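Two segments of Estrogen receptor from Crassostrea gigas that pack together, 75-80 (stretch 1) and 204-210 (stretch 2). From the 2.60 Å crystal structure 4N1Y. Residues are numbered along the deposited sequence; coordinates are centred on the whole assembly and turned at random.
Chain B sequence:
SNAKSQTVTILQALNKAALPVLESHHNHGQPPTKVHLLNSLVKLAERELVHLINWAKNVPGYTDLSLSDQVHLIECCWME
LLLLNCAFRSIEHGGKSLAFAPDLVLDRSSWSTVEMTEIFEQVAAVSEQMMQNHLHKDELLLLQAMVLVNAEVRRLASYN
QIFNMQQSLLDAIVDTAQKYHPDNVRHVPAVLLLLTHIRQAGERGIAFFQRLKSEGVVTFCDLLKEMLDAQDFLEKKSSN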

# COMPACT_ATOMS: atom_id res chain seq x y z
N GLU B 75 12.12 -10.56 2.41
CA GLU B 75 12.83 -9.29 2.56
C GLU B 75 11.90 -8.12 2.26
O GLU B 75 11.95 -7.08 2.93
CB GLU B 75 14.06 -9.24 1.64
CG GLU B 75 15.32 -9.88 2.23
CD GLU B 75 16.45 -10.01 1.22
OE1 GLU B 75 16.30 -9.55 0.07
OE2 GLU B 75 17.50 -10.59 1.58
N CYS B 76 10.99 -8.28 1.31
CA CYS B 76 10.09 -7.19 1.01
C CYS B 76 9.06 -6.96 2.12
O CYS B 76 8.87 -5.82 2.55
CB CYS B 76 9.37 -7.42 -0.32
SG CYS B 76 10.43 -7.32 -1.78
N CYS B 77 8.44 -8.03 2.61
CA CYS B 77 7.19 -7.86 3.35
C CYS B 77 7.23 -8.22 4.84
O CYS B 77 6.17 -8.24 5.49
CB CYS B 77 6.10 -8.70 2.67
SG CYS B 77 6.26 -10.46 3.09
N TRP B 78 8.41 -8.48 5.40
CA TRP B 78 8.51 -8.96 6.78
C TRP B 78 7.85 -7.98 7.74
O TRP B 78 7.11 -8.39 8.63
CB TRP B 78 9.96 -9.18 7.19
CG TRP B 78 10.82 -7.95 7.09
CD1 TRP B 78 11.36 -7.42 5.96
CD2 TRP B 78 11.26 -7.12 8.17
NE1 TRP B 78 12.10 -6.30 6.26
CE2 TRP B 78 12.05 -6.09 7.61
CE3 TRP B 78 11.05 -7.13 9.56
CZ2 TRP B 78 12.62 -5.08 8.39
CZ3 TRP B 78 11.62 -6.13 10.32
CH2 TRP B 78 12.40 -5.13 9.74
N MET B 79 8.10 -6.69 7.54
CA MET B 79 7.54 -5.70 8.46
C MET B 79 6.02 -5.61 8.35
O MET B 79 5.34 -5.40 9.35
CB MET B 79 8.17 -4.33 8.21
CG MET B 79 7.61 -3.24 9.11
SD MET B 79 7.98 -3.53 10.86
CE MET B 79 9.57 -2.73 10.98
N GLU B 80 5.50 -5.74 7.13
CA GLU B 80 4.05 -5.72 6.92
C GLU B 80 3.41 -6.88 7.67
O GLU B 80 2.39 -6.72 8.35
CB GLU B 80 3.69 -5.82 5.44
CG GLU B 80 4.46 -4.88 4.53
CD GLU B 80 4.18 -5.14 3.05
OE1 GLU B 80 2.99 -5.32 2.69
OE2 GLU B 80 5.15 -5.22 2.25
N ARG B 204 7.15 2.69 6.51
CA ARG B 204 7.57 3.61 7.55
C ARG B 204 8.22 2.84 8.69
O ARG B 204 9.19 3.30 9.28
CB ARG B 204 6.38 4.40 8.05
CG ARG B 204 5.86 5.34 6.99
CD ARG B 204 4.57 5.98 7.40
NE ARG B 204 4.21 7.04 6.47
CZ ARG B 204 3.03 7.63 6.45
NH1 ARG B 204 2.09 7.25 7.30
NH2 ARG B 204 2.78 8.59 5.57
N GLY B 205 7.68 1.66 8.97
CA GLY B 205 8.25 0.79 9.98
C GLY B 205 9.70 0.48 9.72
O GLY B 205 10.57 0.71 10.57
N ILE B 206 9.98 -0.01 8.51
CA ILE B 206 11.34 -0.38 8.14
C ILE B 206 12.26 0.83 8.18
O ILE B 206 13.35 0.75 8.74
CB ILE B 206 11.37 -1.04 6.75
CG1 ILE B 206 10.84 -2.48 6.87
CG2 ILE B 206 12.78 -1.02 6.16
CD1 ILE B 206 10.50 -3.11 5.57
N ALA B 207 11.80 1.97 7.65
CA ALA B 207 12.60 3.19 7.67
C ALA B 207 12.96 3.57 9.09
O ALA B 207 14.10 3.95 9.37
CB ALA B 207 11.87 4.32 7.00
N PHE B 208 11.99 3.48 9.99
CA PHE B 208 12.25 3.81 11.40
C PHE B 208 13.28 2.87 12.02
O PHE B 208 14.20 3.31 12.70
CB PHE B 208 10.95 3.78 12.20
CG PHE B 208 11.13 4.09 13.66
CD1 PHE B 208 11.23 5.40 14.10
CD2 PHE B 208 11.16 3.07 14.60
CE1 PHE B 208 11.39 5.70 15.44
CE2 PHE B 208 11.32 3.36 15.94
CZ PHE B 208 11.42 4.68 16.36
N PHE B 209 13.14 1.57 11.76
CA PHE B 209 14.05 0.59 12.33
C PHE B 209 15.46 0.77 11.77
O PHE B 209 16.45 0.54 12.47
CB PHE B 209 13.53 -0.82 12.09
CG PHE B 209 12.60 -1.30 13.17
CD1 PHE B 209 11.42 -0.64 13.43
CD2 PHE B 209 12.92 -2.42 13.92
CE1 PHE B 209 10.57 -1.08 14.42
CE2 PHE B 209 12.07 -2.86 14.92
CZ PHE B 209 10.90 -2.19 15.17
N GLN B 210 15.56 1.20 10.51
CA GLN B 210 16.86 1.45 9.92
C GLN B 210 17.56 2.58 10.67
O GLN B 210 18.76 2.51 10.91
CB GLN B 210 16.73 1.82 8.44
CG GLN B 210 16.29 0.68 7.53
CD GLN B 210 16.13 1.12 6.09
OE1 GLN B 210 15.58 2.19 5.81
NE2 GLN B 210 16.61 0.31 5.15

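Two helices cross almost at right angles, 96° between their N-to-C directions, with axes 9.3 Å apart at closest approach. Such a crossing confines contact to a small patch, here 255 Å² counting both sides, with the backbones nearest where Met-79 CA lies 6.5 Å from Ile-206 CA. Stretch 2 is regular, with Phe-208, Phe-209 and Gln-210 each donating its backbone N to the carbonyl four residues back; stretch 1 is kinked, the N of Met-79 and of Glu-80 lacking a bond to the preceding turn. No hydrogen bond joins the helices, so the contact rests on apolar packing and a CH-pi contact.

Met-79 and Ile-206 carry most of it. Met-79 points toward stretch 2, and its t, p, p rotamer lays the side chain over Gly-205, with Met-79 CE 3.5 Å from Gly-205 C. The absent side chain leaves room for Met-79 CG: an ideal CB on Gly-205 would sit 2.9 Å from it, a clash. The same Met-79 methyl then lies over one face of Phe-209, Met-79 CE standing 4.0 Å from the ring centroid and 22° off the normal, a CH-pi contact. Ile-206 starts sideways, yet its end comes nearer, and Ile-206 CG1 lies 3.5 Å from both Met-79 CB and Trp-78 CZ2. The rule is compact: one methionine side chain packed on a glycine, one branched side chain packed against both methionine and indole.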